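Local coordinates for HhaI Restriction Endonuclease (Haemophilus parahaemolyticus, PDB 6UKF), which cleaves double-stranded DNA as a type II restriction endonuclease, recognising the sequence GCGC, at residues V8-Y13 with F128-N133; T12-N15 with K21-K24; I141-H146 with N246-A251. All coordinates share one frame; numbering follows the deposited sequence.

The three contacts lie around the mixed sheet that contains strands 22-23 and 126-132. Interactions 1 and 2 both use helix 3-18, share Thr12 and Tyr13, and have centres about 9 Å apart. The same helix thus meets strand 126-132 inside the sheet and strand 22-23 at its border. Interaction 3 follows later in the chain, with its centre about 15 Å from that of interaction 1 and about 19 Å from that of interaction 2. It joins the loop after strand 136-140 to helix 242-255. In the modelled conformer of Arg249, a probable hydrogen bond to Tyr13 OH links the N-terminal and C-terminal helices.

Interaction 1: V8-Y13 with F128-N133; sequences VFCVTY and FFITSN
Cys10 and Ile130 make the centre of this contact, where helix 3-18 packs on a face of the mixed sheet at strand 126-132. This is consistent with the alpha/beta core of a PD-(D/E)XK nuclease. The touch is apolar. Cys10 CB rests 4.0 Å from Ile130 CG2. The sulfur lies alongside the same branched side chain, with Cys10 SG 4.1 Å from Ile130 CG1. Ile130 CG1 is anti to the backbone N (chi1 -177°), and the chain continues extended, which carries CD1 up to the helix. There CD1 meets Cys10 CB at 4.1 Å and the Tyr13 ring, whose CD2 is 4.2 Å away. The methyl approaches that ring obliquely. One isoleucine thus touches two residues about one helical turn apart.

The aromatic part extends beyond the two segments. The Tyr13 ring stacks with Phe136 of the neighbouring strand, and Ile130 also touches Phe136.

Polar bonds hold each side separately, and none crosses the contact. On the helix, Thr12 OG1 donates to Val8 O at 2.8 Å, from above the carbonyl plane. Thr12 N donates to the same oxygen at 2.9 Å, so Val8 O is gripped twice. On the strand, backbone bonds to Glu46 and Lys48 fix Ile130 in the sheet. Tyr13 OH is probably hydrogen-bonded to Arg249, in one of two conformers of that arginine.

The chemistry implies a helix seated on the sheet by shape and burial. Directional bonds hold the backbone within each element, and the phenol end of Tyr13 may extend the link to helix 242-255.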
loop_
_atom_site.group_PDB
_atom_site.type_symbol
_atom_site.label_atom_id
_atom_site.label_comp_id
_atom_site.label_asym_id
_atom_site.label_seq_id
_atom_site.Cartn_x
_atom_site.Cartn_y
_atom_site.Cartn_z
ATOM N N VAL A 8 9.580 -11.569 -0.973
ATOM C CA VAL A 8 10.832 -12.309 -0.824
ATOM C C VAL A 8 11.019 -13.274 -1.992
ATOM O O VAL A 8 12.123 -13.423 -2.529
ATOM C CB VAL A 8 10.850 -13.039 0.534
ATOM C CG1 VAL A 8 12.061 -13.952 0.641
ATOM C CG2 VAL A 8 10.833 -12.034 1.683
ATOM N N PHE A 9 9.939 -13.954 -2.384
ATOM C CA PHE A 9 9.944 -14.840 -3.548
ATOM C C PHE A 9 10.435 -14.106 -4.792
ATOM O O PHE A 9 11.267 -14.626 -5.548
ATOM C CB PHE A 9 8.503 -15.350 -3.703
ATOM C CG PHE A 9 8.276 -16.328 -4.822
ATOM C CD1 PHE A 9 9.030 -17.485 -4.946
ATOM C CD2 PHE A 9 7.236 -16.117 -5.711
ATOM C CE1 PHE A 9 8.772 -18.386 -5.972
ATOM C CE2 PHE A 9 6.975 -17.010 -6.726
ATOM C CZ PHE A 9 7.742 -18.143 -6.859
ATOM N N CYS A 10 9.957 -12.880 -5.002
ATOM C CA CYS A 10 10.362 -12.107 -6.173
ATOM C C CYS A 10 11.827 -11.691 -6.091
ATOM O O CYS A 10 12.564 -11.786 -7.079
ATOM C CB CYS A 10 9.476 -10.868 -6.308
ATOM S SG CYS A 10 7.782 -11.204 -6.825
ATOM N N VAL A 11 12.263 -11.201 -4.927
ATOM C CA VAL A 11 13.646 -10.748 -4.785
ATOM C C VAL A 11 14.606 -11.916 -4.960
ATOM O O VAL A 11 15.649 -11.794 -5.615
ATOM C CB VAL A 11 13.849 -10.044 -3.429
ATOM C CG1 VAL A 11 15.323 -9.689 -3.215
ATOM C CG2 VAL A 11 12.991 -8.801 -3.338
ATOM N N THR A 12 14.270 -13.065 -4.372
ATOM C CA THR A 12 15.117 -14.243 -4.510
ATOM C C THR A 12 15.253 -14.647 -5.970
ATOM O O THR A 12 16.349 -14.986 -6.433
ATOM C CB THR A 12 14.527 -15.388 -3.687
ATOM O OG1 THR A 12 14.470 -15.005 -2.306
ATOM C CG2 THR A 12 15.364 -16.652 -3.836
ATOM N N TYR A 13 14.148 -14.611 -6.715
ATOM C CA TYR A 13 14.197 -14.942 -8.133
ATOM C C TYR A 13 15.101 -13.980 -8.889
ATOM O O TYR A 13 15.926 -14.396 -9.712
ATOM C CB TYR A 13 12.789 -14.912 -8.725
ATOM C CG TYR A 13 12.782 -15.015 -10.231
ATOM C CD1 TYR A 13 12.965 -16.237 -10.859
ATOM C CD2 TYR A 13 12.605 -13.890 -11.026
ATOM C CE1 TYR A 13 12.969 -16.340 -12.237
ATOM C CE2 TYR A 13 12.607 -13.980 -12.403
ATOM C CZ TYR A 13 12.788 -15.209 -13.006
ATOM O OH TYR A 13 12.791 -15.310 -14.379
ATOM N N PHE A 128 10.091 -0.712 -13.287
ATOM C CA PHE A 128 9.591 -2.030 -13.635
ATOM C C PHE A 128 8.728 -2.560 -12.504
ATOM O O PHE A 128 8.888 -2.177 -11.342
ATOM C CB PHE A 128 10.736 -3.022 -13.888
ATOM C CG PHE A 128 11.474 -2.768 -15.166
ATOM C CD1 PHE A 128 12.488 -1.828 -15.221
ATOM C CD2 PHE A 128 11.143 -3.458 -16.319
ATOM C CE1 PHE A 128 13.160 -1.582 -16.403
ATOM C CE2 PHE A 128 11.812 -3.215 -17.504
ATOM C CZ PHE A 128 12.821 -2.276 -17.545
ATOM N N PHE A 129 7.802 -3.435 -12.873
ATOM C CA PHE A 129 7.020 -4.229 -11.942
ATOM C C PHE A 129 7.383 -5.695 -12.134
ATOM O O PHE A 129 7.761 -6.120 -13.230
ATOM C CB PHE A 129 5.519 -4.056 -12.205
ATOM C CG PHE A 129 4.912 -2.837 -11.555
ATOM C CD1 PHE A 129 5.327 -1.561 -11.899
ATOM C CD2 PHE A 129 3.907 -2.973 -10.609
ATOM C CE1 PHE A 129 4.762 -0.448 -11.301
ATOM C CE2 PHE A 129 3.339 -1.863 -10.013
ATOM C CZ PHE A 129 3.767 -0.600 -10.360
ATOM N N ILE A 130 7.264 -6.463 -11.057
ATOM C CA ILE A 130 7.384 -7.914 -11.112
ATOM C C ILE A 130 6.149 -8.517 -10.459
ATOM O O ILE A 130 5.700 -8.053 -9.404
ATOM C CB ILE A 130 8.686 -8.430 -10.465
ATOM C CG1 ILE A 130 8.789 -9.952 -10.612
ATOM C CG2 ILE A 130 8.783 -8.007 -9.003
ATOM C CD1 ILE A 130 10.163 -10.502 -10.303
ATOM N N THR A 131 5.580 -9.525 -11.107
ATOM C CA THR A 131 4.445 -10.257 -10.574
ATOM C C THR A 131 4.617 -11.713 -10.986
ATOM O O THR A 131 5.657 -12.107 -11.522
ATOM C CB THR A 131 3.126 -9.613 -11.029
ATOM O OG1 THR A 131 2.026 -10.255 -10.375
ATOM C CG2 THR A 131 2.943 -9.722 -12.536
ATOM N N SER A 132 3.599 -12.526 -10.725
ATOM C CA SER A 132 3.670 -13.932 -11.083
ATOM C C SER A 132 2.264 -14.481 -11.260
ATOM O O SER A 132 1.368 -14.182 -10.468
ATOM C CB SER A 132 4.407 -14.744 -10.012
ATOM O OG SER A 132 4.228 -16.135 -10.219
ATOM N N ASN A 133 2.086 -15.280 -12.309
ATOM C CA ASN A 133 0.870 -16.055 -12.523
ATOM C C ASN A 133 1.177 -17.549 -12.473
ATOM O O ASN A 133 0.454 -18.361 -13.051
ATOM C CB ASN A 133 0.214 -15.688 -13.852
ATOM C CG ASN A 133 1.076 -16.047 -15.049
ATOM O OD1 ASN A 133 2.188 -16.557 -14.900
ATOM N ND2 ASN A 133 0.563 -15.790 -16.247
#

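Interaction 2: T12-N15 with K21-K24; sequences TYLN and KFAK
Leu14 and Asn15, side by side on helix 3-18, meet Phe22 in two different ways. Leu14 comes over a face of the phenyl ring, its side chain lying across that of Phe22. Its CB makes a CH-pi contact, 3.9 Å from the centroid of the Phe22 ring. The point of contact is shifted toward the rim, where Leu14 CB is 3.7 Å from Phe22 CD2. Further out, Leu14 CD1 touches Phe22 CD1 at 4.1 Å.

Asn15 takes the ring edge. Its OD1 lies in the ring plane, 3.4 Å from Phe22 CD2. The side chains of Asn15 and Phe22 run antiparallel past each other, with amide and ring planes 55° apart. Asn15 CG stands anti to its own carbonyl carbon (chi1 -79°), and this turns the amide toward the backbone of Phe22.

Both ends of the amide are then used on one residue. Phe22 N donates to Asn15 OD1 at 3.0 Å, in the carbonyl plane and on a lone pair. Asn15 ND2 donates to Phe22 O at 3.1 Å, with an N-H...O angle of 161°. The acceptor lies close to the amide plane. The paired bonds fix the rotation of the Asn15 amide.

Phe22 also meets Ile45 of the sheet and Phe252 of helix 242-255, and Leu14 touches both. A helix followed by a short border strand, folded back against a mixed sheet, is consistent with the N-terminal part of a PD-(D/E)XK nuclease core, with the asparagine amide pairing to the strand backbone much as a neighbouring strand would.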
loop_
_atom_site.group_PDB
_atom_site.type_symbol
_atom_site.label_atom_id
_atom_site.label_comp_id
_atom_site.label_asym_id
_atom_site.label_seq_id
_atom_site.Cartn_x
_atom_site.Cartn_y
_atom_site.Cartn_z
ATOM N N THR A 12 14.270 -13.065 -4.372
ATOM C CA THR A 12 15.117 -14.243 -4.510
ATOM C C THR A 12 15.253 -14.647 -5.970
ATOM O O THR A 12 16.349 -14.986 -6.433
ATOM C CB THR A 12 14.527 -15.388 -3.687
ATOM O OG1 THR A 12 14.470 -15.005 -2.306
ATOM C CG2 THR A 12 15.364 -16.652 -3.836
ATOM N N TYR A 13 14.148 -14.611 -6.715
ATOM C CA TYR A 13 14.197 -14.942 -8.133
ATOM C C TYR A 13 15.101 -13.980 -8.889
ATOM O O TYR A 13 15.926 -14.396 -9.712
ATOM C CB TYR A 13 12.789 -14.912 -8.725
ATOM C CG TYR A 13 12.782 -15.015 -10.231
ATOM C CD1 TYR A 13 12.965 -16.237 -10.859
ATOM C CD2 TYR A 13 12.605 -13.890 -11.026
ATOM C CE1 TYR A 13 12.969 -16.340 -12.237
ATOM C CE2 TYR A 13 12.607 -13.980 -12.403
ATOM C CZ TYR A 13 12.788 -15.209 -13.006
ATOM O OH TYR A 13 12.791 -15.310 -14.379
ATOM N N LEU A 14 14.950 -12.679 -8.636
ATOM C CA LEU A 14 15.755 -11.694 -9.350
ATOM C C LEU A 14 17.239 -11.913 -9.098
ATOM O O LEU A 14 18.048 -11.903 -10.032
ATOM C CB LEU A 14 15.342 -10.283 -8.936
ATOM C CG LEU A 14 13.988 -9.828 -9.477
ATOM C CD1 LEU A 14 13.526 -8.576 -8.751
ATOM C CD2 LEU A 14 14.069 -9.587 -10.975
ATOM N N ASN A 15 17.617 -12.113 -7.837
ATOM C CA ASN A 15 19.030 -12.260 -7.510
ATOM C C ASN A 15 19.615 -13.537 -8.101
ATOM O O ASN A 15 20.752 -13.534 -8.586
ATOM C CB ASN A 15 19.218 -12.200 -5.994
ATOM C CG ASN A 15 19.180 -10.778 -5.463
ATOM O OD1 ASN A 15 19.801 -9.876 -6.026
ATOM N ND2 ASN A 15 18.443 -10.570 -4.380
ATOM N N LYS A 21 22.068 -8.154 -7.267
ATOM C CA LYS A 21 21.997 -6.711 -7.454
ATOM C C LYS A 21 20.671 -6.125 -6.991
ATOM O O LYS A 21 20.416 -4.940 -7.234
ATOM C CB LYS A 21 22.228 -6.340 -8.926
ATOM C CG LYS A 21 23.511 -6.891 -9.522
ATOM C CD LYS A 21 24.729 -6.230 -8.909
ATOM C CE LYS A 21 24.857 -4.781 -9.351
ATOM N NZ LYS A 21 26.065 -4.116 -8.787
ATOM N N PHE A 22 19.825 -6.907 -6.331
ATOM C CA PHE A 22 18.464 -6.488 -6.010
ATOM C C PHE A 22 18.296 -6.470 -4.500
ATOM O O PHE A 22 18.254 -7.523 -3.857
ATOM C CB PHE A 22 17.464 -7.396 -6.715
ATOM C CG PHE A 22 17.675 -7.440 -8.198
ATOM C CD1 PHE A 22 17.078 -6.501 -9.021
ATOM C CD2 PHE A 22 18.522 -8.377 -8.763
ATOM C CE1 PHE A 22 17.293 -6.518 -10.386
ATOM C CE2 PHE A 22 18.743 -8.397 -10.126
ATOM C CZ PHE A 22 18.126 -7.466 -10.939
ATOM N N ALA A 23 18.210 -5.266 -3.945
ATOM C CA ALA A 23 18.191 -5.055 -2.507
ATOM C C ALA A 23 16.764 -4.876 -2.009
ATOM O O ALA A 23 15.974 -4.135 -2.605
ATOM C CB ALA A 23 19.020 -3.826 -2.139
ATOM N N LYS A 24 16.439 -5.569 -0.921
ATOM C CA LYS A 24 15.202 -5.349 -0.167
ATOM C C LYS A 24 15.640 -5.365 1.296
ATOM O O LYS A 24 15.616 -6.410 1.952
ATOM C CB LYS A 24 14.165 -6.423 -0.466
ATOM C CG LYS A 24 12.828 -6.218 0.246
ATOM C CD LYS A 24 12.044 -7.520 0.356
ATOM C CE LYS A 24 11.482 -7.727 1.756
ATOM N NZ LYS A 24 10.233 -6.966 2.014
#

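Interaction 3: I141-H146 with N246-A251. With PO4 (phosphate ion), chain Q.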
loop_
_atom_site.group_PDB
_atom_site.type_symbol
_atom_site.label_atom_id
_atom_site.label_comp_id
_atom_site.label_asym_id
_atom_site.label_seq_id
_atom_site.Cartn_x
_atom_site.Cartn_y
_atom_site.Cartn_z
ATOM N N ILE A 141 7.144 0.064 -16.584
ATOM C CA ILE A 141 5.956 0.829 -16.203
ATOM C C ILE A 141 5.193 1.341 -17.418
ATOM O O ILE A 141 3.959 1.421 -17.395
ATOM C CB ILE A 141 6.355 1.957 -15.219
ATOM C CG1 ILE A 141 5.141 2.770 -14.756
ATOM C CG2 ILE A 141 7.396 2.891 -15.835
ATOM C CD1 ILE A 141 4.066 1.962 -14.077
ATOM N N GLU A 142 5.897 1.675 -18.503
ATOM C CA GLU A 142 5.220 2.227 -19.672
ATOM C C GLU A 142 4.256 1.243 -20.328
ATOM O O GLU A 142 3.428 1.675 -21.138
ATOM C CB GLU A 142 6.236 2.728 -20.701
ATOM C CG GLU A 142 7.220 1.680 -21.179
ATOM C CD GLU A 142 8.543 1.722 -20.434
ATOM O OE1 GLU A 142 9.561 1.311 -21.027
ATOM O OE2 GLU A 142 8.580 2.143 -19.255
ATOM N N HIS A 143 4.327 -0.051 -20.007
ATOM C CA HIS A 143 3.448 -1.052 -20.601
ATOM C C HIS A 143 2.456 -1.638 -19.603
ATOM O O HIS A 143 1.893 -2.709 -19.850
ATOM C CB HIS A 143 4.262 -2.155 -21.268
ATOM C CG HIS A 143 4.949 -1.707 -22.516
ATOM N ND1 HIS A 143 5.685 -2.559 -23.304
ATOM C CD2 HIS A 143 5.003 -0.496 -23.119
ATOM C CE1 HIS A 143 6.176 -1.895 -24.333
ATOM N NE2 HIS A 143 5.776 -0.640 -24.246
ATOM N N PHE A 144 2.201 -0.922 -18.507
ATOM C CA PHE A 144 1.376 -1.432 -17.415
ATOM C C PHE A 144 0.044 -1.996 -17.894
ATOM O O PHE A 144 -0.402 -3.042 -17.407
ATOM C CB PHE A 144 1.137 -0.291 -16.421
ATOM C CG PHE A 144 0.598 -0.735 -15.100
ATOM C CD1 PHE A 144 1.457 -1.075 -14.074
ATOM C CD2 PHE A 144 -0.765 -0.799 -14.876
ATOM C CE1 PHE A 144 0.971 -1.480 -12.850
ATOM C CE2 PHE A 144 -1.255 -1.206 -13.654
ATOM C CZ PHE A 144 -0.385 -1.546 -12.641
ATOM N N GLU A 145 -0.619 -1.309 -18.827
ATOM C CA GLU A 145 -1.978 -1.691 -19.198
ATOM C C GLU A 145 -2.041 -3.048 -19.887
ATOM O O GLU A 145 -3.124 -3.639 -19.964
ATOM C CB GLU A 145 -2.619 -0.615 -20.083
ATOM C CG GLU A 145 -2.129 -0.561 -21.532
ATOM C CD GLU A 145 -0.788 0.137 -21.696
ATOM O OE1 GLU A 145 -0.188 0.481 -20.728
ATOM O OE2 GLU A 145 -0.337 0.337 -22.934
ATOM N N HIS A 146 -0.919 -3.547 -20.400
ATOM C CA HIS A 146 -0.903 -4.855 -21.039
ATOM C C HIS A 146 -0.904 -5.998 -20.037
ATOM O O HIS A 146 -1.057 -7.156 -20.442
ATOM C CB HIS A 146 0.315 -4.967 -21.956
ATOM C CG HIS A 146 0.303 -3.982 -23.082
ATOM N ND1 HIS A 146 -0.628 -4.027 -24.098
ATOM C CD2 HIS A 146 1.099 -2.920 -23.347
ATOM C CE1 HIS A 146 -0.401 -3.038 -24.942
ATOM N NE2 HIS A 146 0.642 -2.352 -24.510
ATOM N N ASN A 246 7.647 -10.908 -24.034
ATOM C CA ASN A 246 9.028 -11.196 -24.404
ATOM C C ASN A 246 9.830 -9.920 -24.629
ATOM O O ASN A 246 10.974 -9.818 -24.174
ATOM C CB ASN A 246 9.070 -12.100 -25.635
ATOM C CG ASN A 246 8.772 -13.549 -25.304
ATOM O OD1 ASN A 246 8.889 -13.972 -24.153
ATOM N ND2 ASN A 246 8.395 -14.320 -26.314
ATOM N N GLU A 247 9.265 -8.937 -25.332
ATOM C CA GLU A 247 10.019 -7.704 -25.536
ATOM C C GLU A 247 10.236 -6.969 -24.220
ATOM O O GLU A 247 11.266 -6.308 -24.040
ATOM C CB GLU A 247 9.345 -6.815 -26.580
ATOM C CG GLU A 247 8.020 -6.213 -26.155
ATOM C CD GLU A 247 7.347 -5.440 -27.275
ATOM O OE1 GLU A 247 7.869 -5.439 -28.412
ATOM O OE2 GLU A 247 6.286 -4.833 -27.021
ATOM N N ASP A 248 9.297 -7.101 -23.279
ATOM C CA ASP A 248 9.444 -6.449 -21.984
ATOM C C ASP A 248 10.521 -7.107 -21.137
ATOM O O ASP A 248 11.221 -6.416 -20.387
ATOM C CB ASP A 248 8.098 -6.408 -21.263
ATOM C CG ASP A 248 7.215 -5.319 -21.796
ATOM O OD1 ASP A 248 6.070 -5.263 -21.467
ATOM O OD2 ASP A 248 7.807 -4.472 -22.627
ATOM N N ARG A 249 10.677 -8.427 -21.232
ATOM C CA ARG A 249 11.792 -9.065 -20.545
ATOM C C ARG A 249 13.119 -8.565 -21.102
ATOM O O ARG A 249 14.069 -8.329 -20.347
ATOM C CB ARG A 249 11.681 -10.588 -20.640
ATOM C CG ARG A 249 12.714 -11.343 -19.800
ATOM C CD ARG A 249 12.594 -11.051 -18.300
ATOM N NE ARG A 249 11.545 -11.823 -17.635
ATOM C CZ ARG A 249 11.755 -12.767 -16.716
ATOM N NH1 ARG A 249 12.984 -13.080 -16.322
ATOM N NH2 ARG A 249 10.723 -13.399 -16.179
ATOM N N LYS A 250 13.198 -8.372 -22.420
ATOM C CA LYS A 250 14.419 -7.827 -23.002
ATOM C C LYS A 250 14.650 -6.389 -22.559
ATOM O O LYS A 250 15.795 -5.985 -22.334
ATOM C CB LYS A 250 14.371 -7.949 -24.519
ATOM C CG LYS A 250 14.619 -9.370 -24.956
ATOM C CD LYS A 250 14.694 -9.520 -26.453
ATOM C CE LYS A 250 15.371 -10.828 -26.814
ATOM N NZ LYS A 250 15.460 -10.990 -28.284
ATOM N N ALA A 251 13.580 -5.607 -22.405
ATOM C CA ALA A 251 13.738 -4.250 -21.893
ATOM C C ALA A 251 14.343 -4.264 -20.495
ATOM O O ALA A 251 15.202 -3.438 -20.173
ATOM C CB ALA A 251 12.390 -3.532 -21.877
HETATM P P PO4 Q . -3.861 -5.450 -24.136
HETATM O O1 PO4 Q . -4.640 -6.500 -23.383
HETATM O O2 PO4 Q . -4.533 -5.182 -25.459
HETATM O O3 PO4 Q . -3.811 -4.176 -23.329
HETATM O O4 PO4 Q . -2.454 -5.939 -24.381
#
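The His143 ring meets the Asp248 carboxylate at its edge, with Asp248 OD1 in the ring plane and OD2 oblique to it. The two planes are 42° apart. Nearby, the His146 ring has Glu145 CD over one face, and His143 CB and phosphate O4 in its plane at the edge. Here the loop leaving the edge strand 136-140 packs against the C-terminal helix 242-255, in what is probably the alpha/beta core of a PD-(D/E)XK nuclease.

His143 ND1 is shared between both carboxylate oxygens. It reaches Asp248 OD2 at 2.9 Å and Asp248 OD1 at 3.3 Å. Both bonds are weak; the shorter has an N-H...O angle of only 125°. Asp248 has a stronger partner, because Tyr147 OH is hydrogen-bonded to its OD1. Tyr147 thus holds the carboxylate that faces His143.

Glu247 adds a second acid. Its extended chain lies crosswise to the His143 side chain, and Glu247 OE2 ends 4.0 Å from His143 CE1. Two carboxylates so near would tend to favour the protonated histidine. The side chains of His143 and His146 also rest on Ile244, one turn earlier in the helix.

His146 binds a phosphate ion, probably from the crystallisation liquor, which Lys237 also holds. His146 ND1 donates to phosphate O4 at 2.7 Å, almost straight at 174°.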